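Pyridoxal kinase (Lactobacillus plantarum, PDB 3H74) probably catalyses the ATP-dependent phosphorylation of pyridoxal to pyridoxal 5'-phosphate, as a kinase of the ribokinase superfamily. Local coordinates at residues R204-H209 and M244-T249; D215-V220 and Q240-A245; Q252-T255 and V261-G264. One frame throughout, in Å; residues are numbered along the deposited sequence.

Contact 1. Residues R204-H209 and M244-T249; sequences RRLPGH and MAVAET
Leu206, in the loop that carries the chain from strand 198-204 to helix 213-226, rests on the last turns of helix 231-251 at Val246 and Ala247. One methyl does the touching. CD1 of Leu206 lies 3.8 Å from CG1 of Val246, and the same CD1 is 3.7 Å from the backbone N of Ala247. CD1 of Leu206 is 4.1 Å from CB of Ala247. Leucine suits the place because its branch can reach over: CG is set opposite the carbonyl carbon (chi1 -53°), and CD1 continues the chain away from CA (chi2 177°). The leucine and valine side chains run past each other in opposite directions, while Ala247, with only a methyl, lets the leucine come down close to the helix backbone. Farther round this helix Thr249 turns inward, its OG1 donating to the O of Ala245 at 2.8 Å. The backbone N of Thr249 reaches that oxygen from the opposite face of the carbonyl plane, so two donors grip one acceptor, and OG1 in turn accepts from the N of Ala262. The loop is also tied to the helix by Asn243 ND2, which donates to the O of Arg204. No hydrogen bond joins 204-209 to 244-249, and only 116 Å² is buried between them; this is a small surface touch held by apolar fit, the polar tie lying at Asn243.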
loop_
_atom_site.group_PDB
_atom_site.type_symbol
_atom_site.label_atom_id
_atom_site.label_comp_id
_atom_site.label_asym_id
_atom_site.label_seq_id
_atom_site.Cartn_x
_atom_site.Cartn_y
_atom_site.Cartn_z
ATOM N N ARG A 204 -1.441 -7.156 18.729
ATOM C CA ARG A 204 -0.319 -7.021 19.646
ATOM C C ARG A 204 1.001 -6.955 18.876
ATOM O O ARG A 204 1.306 -7.844 18.084
ATOM C CB ARG A 204 -0.339 -8.178 20.639
ATOM C CG ARG A 204 0.625 -8.029 21.809
ATOM C CD ARG A 204 0.346 -9.064 22.910
ATOM N NE ARG A 204 -0.994 -8.903 23.477
ATOM C CZ ARG A 204 -1.262 -8.377 24.673
ATOM N NH1 ARG A 204 -0.281 -7.991 25.481
ATOM N NH2 ARG A 204 -2.518 -8.269 25.073
ATOM N N ARG A 205 1.768 -5.899 19.117
ATOM C CA ARG A 205 2.989 -5.632 18.381
ATOM C C ARG A 205 4.048 -6.688 18.697
ATOM O O ARG A 205 4.280 -7.034 19.867
ATOM C CB ARG A 205 3.466 -4.225 18.737
ATOM C CG ARG A 205 4.582 -3.653 17.895
ATOM C CD ARG A 205 4.755 -2.165 18.235
ATOM N NE ARG A 205 5.067 -1.929 19.654
ATOM C CZ ARG A 205 4.211 -1.494 20.586
ATOM N NH1 ARG A 205 2.942 -1.216 20.291
ATOM N NH2 ARG A 205 4.631 -1.324 21.834
ATOM N N LEU A 206 4.684 -7.192 17.645
ATOM C CA LEU A 206 5.722 -8.211 17.756
ATOM C C LEU A 206 7.093 -7.553 17.629
ATOM O O LEU A 206 7.216 -6.528 16.964
ATOM C CB LEU A 206 5.530 -9.292 16.682
ATOM C CG LEU A 206 4.126 -9.924 16.637
ATOM C CD1 LEU A 206 4.004 -10.925 15.493
ATOM C CD2 LEU A 206 3.763 -10.585 17.974
ATOM N N PRO A 207 8.123 -8.126 18.271
ATOM C CA PRO A 207 9.453 -7.506 18.241
ATOM C C PRO A 207 10.099 -7.577 16.868
ATOM O O PRO A 207 9.886 -8.536 16.129
ATOM C CB PRO A 207 10.255 -8.350 19.234
ATOM C CG PRO A 207 9.569 -9.682 19.223
ATOM C CD PRO A 207 8.114 -9.369 19.068
ATOM N N GLY A 208 10.896 -6.563 16.548
ATOM C CA GLY A 208 11.670 -6.541 15.317
ATOM C C GLY A 208 11.028 -5.684 14.251
ATOM O O GLY A 208 9.943 -5.140 14.436
ATOM N N HIS A 209 11.719 -5.572 13.124
ATOM C CA HIS A 209 11.168 -4.901 11.954
ATOM C C HIS A 209 11.384 -5.777 10.730
ATOM O O HIS A 209 12.421 -6.439 10.599
ATOM C CB HIS A 209 11.762 -3.500 11.782
ATOM C CG HIS A 209 13.248 -3.506 11.607
ATOM N ND1 HIS A 209 14.118 -3.728 12.653
ATOM C CD2 HIS A 209 14.015 -3.355 10.503
ATOM C CE1 HIS A 209 15.361 -3.695 12.202
ATOM N NE2 HIS A 209 15.327 -3.471 10.899
HETATM N N MSE A 244 -0.107 -12.323 11.883
HETATM C CA MSE A 244 0.177 -13.723 11.607
HETATM C C MSE A 244 1.368 -13.917 10.669
HETATM O O MSE A 244 2.207 -14.801 10.890
HETATM C CB MSE A 244 -1.069 -14.374 11.021
HETATM C CG MSE A 244 -0.901 -15.841 10.665
HETATM SE SE MSE A 244 -2.488 -16.588 9.866
HETATM C CE MSE A 244 -2.571 -15.438 8.309
ATOM N N ALA A 245 1.460 -13.093 9.628
ATOM C CA ALA A 245 2.554 -13.216 8.666
ATOM C C ALA A 245 3.892 -12.872 9.324
ATOM O O ALA A 245 4.914 -13.523 9.083
ATOM C CB ALA A 245 2.293 -12.310 7.461
ATOM N N VAL A 246 3.894 -11.825 10.147
ATOM C CA VAL A 246 5.103 -11.477 10.893
ATOM C C VAL A 246 5.491 -12.598 11.870
ATOM O O VAL A 246 6.661 -12.968 11.945
ATOM C CB VAL A 246 4.985 -10.114 11.616
ATOM C CG1 VAL A 246 6.167 -9.895 12.556
ATOM C CG2 VAL A 246 4.883 -8.983 10.588
ATOM N N ALA A 247 4.500 -13.161 12.564
ATOM C CA ALA A 247 4.762 -14.279 13.477
ATOM C C ALA A 247 5.413 -15.437 12.723
ATOM O O ALA A 247 6.357 -16.073 13.211
ATOM C CB ALA A 247 3.496 -14.726 14.158
ATOM N N GLU A 248 4.925 -15.724 11.521
ATOM C CA GLU A 248 5.513 -16.809 10.748
ATOM C C GLU A 248 6.952 -16.504 10.347
ATOM O O GLU A 248 7.823 -17.379 10.347
ATOM C CB GLU A 248 4.677 -17.159 9.507
ATOM C CG GLU A 248 5.240 -18.391 8.802
ATOM C CD GLU A 248 4.558 -18.749 7.503
ATOM O OE1 GLU A 248 3.693 -17.993 7.018
ATOM O OE2 GLU A 248 4.905 -19.825 6.973
ATOM N N THR A 249 7.192 -15.241 10.015
ATOM C CA THR A 249 8.529 -14.791 9.629
ATOM C C THR A 249 9.506 -15.031 10.782
ATOM O O THR A 249 10.589 -15.577 10.583
ATOM C CB THR A 249 8.513 -13.299 9.244
ATOM O OG1 THR A 249 7.512 -13.075 8.241
ATOM C CG2 THR A 249 9.872 -12.838 8.723
#

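Contact 2. Residues D215-V220 and Q240-A245; sequences DTLAAV and QWLNMA
Val220 and Trp241 make the close part of this contact between helix 213-226 and helix 231-251. CG1 of Val220 comes within 3.6 Å of CE3 on the Trp241 indole, and 4.1 Å separates the same CG1 from CZ3 of that ring. The two side chains cross obliquely. A torsion near zero about CB-CG of Trp241 (chi2 4°) puts CD1 on the CA side and swings the six-membered ring outward, so that it is carbon, not NE1, that meets the valine. Val220, with CG1 anti to its N (chi1 169°), offers that methyl to the ring. Large and flat, the indole also packs on Leu266, Ala269 and Ile270 of helix 264-274, while Val26 of helix 19-29 covers Val220. The short segments run roughly antiparallel, at 143°, with axes 10.0 Å apart. They belong to the α/β fold of the ribokinase superfamily, and Asp215 closes its Gly-Thr-Gly-Asp signature at the start of helix 213-226. Next after it, Thr216 turns its hydroxyl back toward the start of its helix, where OG1 bonds to the O of Gly212, just before the first turn, and leaves carbon to face the neighbour. Here the fit is slacker: CB of Thr216 is 4.5 Å from CD1 of Leu242, and CD1 of Leu217 stands 4.2 Å from CD2 of Leu242. Leu242 gives the largest share of the interface, yet it remains partly exposed, and a glycerol, probably from the crystallisation liquor, lies about 4 Å from its side chain.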
loop_
_atom_site.group_PDB
_atom_site.type_symbol
_atom_site.label_atom_id
_atom_site.label_comp_id
_atom_site.label_asym_id
_atom_site.label_seq_id
_atom_site.Cartn_x
_atom_site.Cartn_y
_atom_site.Cartn_z
ATOM N N ASP A 215 3.477 -3.294 2.164
ATOM C CA ASP A 215 3.005 -3.772 0.863
ATOM C C ASP A 215 1.981 -4.891 1.023
ATOM O O ASP A 215 0.978 -4.927 0.315
ATOM C CB ASP A 215 4.167 -4.288 -0.008
ATOM C CG ASP A 215 5.103 -3.187 -0.496
ATOM O OD1 ASP A 215 4.620 -2.099 -0.901
ATOM O OD2 ASP A 215 6.334 -3.465 -0.539
ATOM N N THR A 216 2.240 -5.814 1.943
ATOM C CA THR A 216 1.342 -6.931 2.160
ATOM C C THR A 216 0.037 -6.458 2.799
ATOM O O THR A 216 -1.044 -6.893 2.401
ATOM C CB THR A 216 2.043 -8.014 2.970
ATOM O OG1 THR A 216 3.180 -8.466 2.219
ATOM C CG2 THR A 216 1.111 -9.186 3.235
ATOM N N LEU A 217 0.124 -5.553 3.768
ATOM C CA LEU A 217 -1.080 -4.964 4.343
ATOM C C LEU A 217 -1.960 -4.330 3.274
ATOM O O LEU A 217 -3.176 -4.561 3.237
ATOM C CB LEU A 217 -0.716 -3.925 5.400
ATOM C CG LEU A 217 -1.901 -3.304 6.155
ATOM C CD1 LEU A 217 -2.548 -4.278 7.128
ATOM C CD2 LEU A 217 -1.455 -2.051 6.894
ATOM N N ALA A 218 -1.344 -3.535 2.399
ATOM C CA ALA A 218 -2.097 -2.859 1.356
ATOM C C ALA A 218 -2.755 -3.847 0.403
ATOM O O ALA A 218 -3.905 -3.665 0.017
ATOM C CB ALA A 218 -1.220 -1.898 0.602
ATOM N N ALA A 219 -2.024 -4.894 0.014
ATOM C CA ALA A 219 -2.582 -5.909 -0.875
ATOM C C ALA A 219 -3.782 -6.603 -0.230
ATOM O O ALA A 219 -4.800 -6.821 -0.878
ATOM C CB ALA A 219 -1.515 -6.925 -1.292
ATOM N N VAL A 220 -3.650 -6.958 1.045
ATOM C CA VAL A 220 -4.744 -7.624 1.756
ATOM C C VAL A 220 -5.969 -6.720 1.878
ATOM O O VAL A 220 -7.093 -7.149 1.628
ATOM C CB VAL A 220 -4.287 -8.152 3.134
ATOM C CG1 VAL A 220 -5.464 -8.601 3.961
ATOM C CG2 VAL A 220 -3.294 -9.293 2.952
ATOM N N GLN A 240 -4.891 -8.622 11.684
ATOM C CA GLN A 240 -4.698 -9.940 12.227
ATOM C C GLN A 240 -3.819 -10.782 11.286
ATOM O O GLN A 240 -2.931 -11.448 11.709
ATOM C CB GLN A 240 -6.018 -10.687 12.465
ATOM C CG GLN A 240 -5.689 -12.195 12.747
ATOM C CD GLN A 240 -6.823 -13.008 13.391
ATOM O OE1 GLN A 240 -7.604 -13.646 12.666
ATOM N NE2 GLN A 240 -6.889 -13.002 14.715
ATOM N N TRP A 241 -4.109 -10.703 10.002
ATOM C CA TRP A 241 -3.345 -11.492 9.002
ATOM C C TRP A 241 -1.887 -11.019 8.896
ATOM O O TRP A 241 -0.991 -11.802 8.806
ATOM C CB TRP A 241 -4.092 -11.373 7.661
ATOM C CG TRP A 241 -5.275 -12.308 7.522
ATOM C CD1 TRP A 241 -5.761 -13.152 8.439
ATOM C CD2 TRP A 241 -6.029 -12.510 6.337
ATOM N NE1 TRP A 241 -6.791 -13.876 7.903
ATOM C CE2 TRP A 241 -6.959 -13.505 6.609
ATOM C CE3 TRP A 241 -5.984 -11.970 5.065
ATOM C CZ2 TRP A 241 -7.886 -13.948 5.646
ATOM C CZ3 TRP A 241 -6.906 -12.433 4.100
ATOM C CH2 TRP A 241 -7.830 -13.395 4.429
ATOM N N LEU A 242 -1.674 -9.714 8.966
ATOM C CA LEU A 242 -0.298 -9.195 8.959
ATOM C C LEU A 242 0.465 -9.636 10.258
ATOM O O LEU A 242 1.561 -10.020 10.177
ATOM C CB LEU A 242 -0.280 -7.676 8.816
ATOM C CG LEU A 242 1.122 -7.079 8.760
ATOM C CD1 LEU A 242 1.812 -7.508 7.401
ATOM C CD2 LEU A 242 1.033 -5.483 8.981
ATOM N N ASN A 243 -0.244 -9.585 11.375
ATOM C CA ASN A 243 0.317 -10.061 12.646
ATOM C C ASN A 243 0.756 -11.526 12.506
ATOM O O ASN A 243 1.859 -11.902 12.904
ATOM C CB ASN A 243 -0.738 -9.887 13.739
ATOM C CG ASN A 243 -0.185 -10.057 15.142
ATOM O OD1 ASN A 243 -0.503 -11.034 15.815
ATOM N ND2 ASN A 243 0.608 -9.107 15.597
HETATM N N MSE A 244 -0.107 -12.323 11.883
HETATM C CA MSE A 244 0.177 -13.723 11.607
HETATM C C MSE A 244 1.368 -13.917 10.669
HETATM O O MSE A 244 2.207 -14.801 10.890
HETATM C CB MSE A 244 -1.069 -14.374 11.021
HETATM C CG MSE A 244 -0.901 -15.841 10.665
HETATM SE SE MSE A 244 -2.488 -16.588 9.866
HETATM C CE MSE A 244 -2.571 -15.438 8.309
ATOM N N ALA A 245 1.460 -13.093 9.628
ATOM C CA ALA A 245 2.554 -13.216 8.666
ATOM C C ALA A 245 3.892 -12.872 9.324
ATOM O O ALA A 245 4.914 -13.523 9.083
ATOM C CB ALA A 245 2.293 -12.310 7.461
#

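Contact 3. Residues Q252-T255 and V261-G264; sequences QNRT and VALG
Arg254 stretches across the base of the loop between helices 231-251 and 264-274 to meet Ala262. From CB the chain passes CG, set beside the backbone N (chi1 -66°), and runs extended through CD; these methylenes act as a spacer that delivers the guanidinium. There Arg254 NE donates to OE1 of Gln252 at 2.8 Å, and Arg254 NH2 donates to the same OE1 of Gln252 at 2.9 Å. This side-on grip by two nitrogens keeps OE1 in the guanidinium plane, 2° out of it, and so sets the guanidinium against OE1, while both donors stand tilted from the amide plane. NH1 bonds to the O of Gly260. At the tip, Arg254 NH2 sits 3.6 Å from CB of Ala262, and Arg254 NH2 also donates to a water at 3.1 Å, which makes a weak bond to the O of Val261. NH2 and the N of Ala262 are close but are both donors, so no bond forms. Alanine suits the spot because its small methyl fits between the polar ends of Gln252 and Arg254, with CB of Ala262 3.5 Å from NE2 of Gln252. A leucine in place of Arg254 would probably leave Gln252 OE1 and Gly260 O without these donors and the amide of Gln252 able to turn. The pair lies just beyond helix 231-251, with Arg254 also on Thr249 of its last turn, while Ala262 touches Glu248 and leads into helix 264-274.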
loop_
_atom_site.group_PDB
_atom_site.type_symbol
_atom_site.label_atom_id
_atom_site.label_comp_id
_atom_site.label_asym_id
_atom_site.label_seq_id
_atom_site.Cartn_x
_atom_site.Cartn_y
_atom_site.Cartn_z
ATOM N N GLN A 252 10.384 -18.717 11.330
ATOM C CA GLN A 252 11.281 -19.302 10.347
ATOM C C GLN A 252 12.754 -19.191 10.727
ATOM O O GLN A 252 13.604 -19.787 10.060
ATOM C CB GLN A 252 11.029 -18.698 8.964
ATOM C CG GLN A 252 9.748 -19.215 8.350
ATOM C CD GLN A 252 9.420 -18.591 7.015
ATOM O OE1 GLN A 252 10.179 -17.786 6.490
ATOM N NE2 GLN A 252 8.266 -18.963 6.465
ATOM N N ASN A 253 13.058 -18.444 11.789
ATOM C CA ASN A 253 14.434 -18.337 12.302
ATOM C C ASN A 253 15.407 -18.061 11.159
ATOM O O ASN A 253 16.388 -18.784 10.947
ATOM C CB ASN A 253 14.838 -19.608 13.075
ATOM C CG ASN A 253 13.932 -19.888 14.267
ATOM O OD1 ASN A 253 13.349 -18.976 14.858
ATOM N ND2 ASN A 253 13.815 -21.161 14.628
ATOM N N ARG A 254 15.123 -17.002 10.413
ATOM C CA ARG A 254 15.837 -16.724 9.172
ATOM C C ARG A 254 17.246 -16.227 9.418
ATOM O O ARG A 254 17.488 -15.476 10.353
ATOM C CB ARG A 254 15.075 -15.687 8.360
ATOM C CG ARG A 254 13.736 -16.186 7.870
ATOM C CD ARG A 254 13.037 -15.075 7.140
ATOM N NE ARG A 254 11.810 -15.503 6.487
ATOM C CZ ARG A 254 11.113 -14.723 5.668
ATOM N NH1 ARG A 254 11.533 -13.485 5.428
ATOM N NH2 ARG A 254 10.007 -15.187 5.113
ATOM N N THR A 255 18.165 -16.656 8.559
ATOM C CA THR A 255 19.542 -16.170 8.608
ATOM C C THR A 255 19.686 -14.851 7.853
ATOM O O THR A 255 20.570 -14.052 8.164
ATOM C CB THR A 255 20.538 -17.191 8.030
ATOM O OG1 THR A 255 20.108 -17.588 6.724
ATOM C CG2 THR A 255 20.636 -18.418 8.927
ATOM N N VAL A 261 8.297 -10.376 4.494
ATOM C CA VAL A 261 7.471 -11.201 5.378
ATOM C C VAL A 261 6.996 -12.498 4.710
ATOM O O VAL A 261 6.672 -12.521 3.513
ATOM C CB VAL A 261 6.299 -10.346 5.945
ATOM C CG1 VAL A 261 5.312 -9.961 4.871
ATOM C CG2 VAL A 261 5.606 -11.016 7.072
ATOM N N ALA A 262 6.990 -13.579 5.486
ATOM C CA ALA A 262 6.475 -14.870 5.054
ATOM C C ALA A 262 5.012 -14.772 4.624
ATOM O O ALA A 262 4.210 -14.055 5.233
ATOM C CB ALA A 262 6.616 -15.888 6.179
ATOM N N LEU A 263 4.680 -15.547 3.595
ATOM C CA LEU A 263 3.342 -15.526 3.010
ATOM C C LEU A 263 2.546 -16.818 3.168
ATOM O O LEU A 263 1.354 -16.827 2.893
ATOM C CB LEU A 263 3.415 -15.155 1.521
ATOM C CG LEU A 263 4.053 -13.801 1.209
ATOM C CD1 LEU A 263 4.192 -13.641 -0.293
ATOM C CD2 LEU A 263 3.258 -12.640 1.819
ATOM N N GLY A 264 3.177 -17.897 3.632
ATOM C CA GLY A 264 2.521 -19.205 3.665
ATOM C C GLY A 264 1.263 -19.256 4.511
ATOM O O GLY A 264 0.210 -19.696 4.050
HETATM O O HOH W 1 8.771 -14.460 2.339
#

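Helix 231-251 is common ground. Contacts 1 and 2 share Met244 and Ala245, and contact 3 begins just past the helix end. Contact 2 is the buried member, joining two helices by hydrocarbon alone. Contact 1 is equally apolar but lies at the surface, its centre about 18 Å from the centre of the chain, with a loop as partner. Contact 3, farther out and partly buried, sets a polar Arg254-Gln252 pair, itself bonded within 252-255, against Ala262, with a weak water bridge to Val261. The contacts also touch one another: side-chain hydrogen bonds link contact 1 to each of the others, and Val261 of contact 3 packs against Thr216 and Ala245 of contact 2.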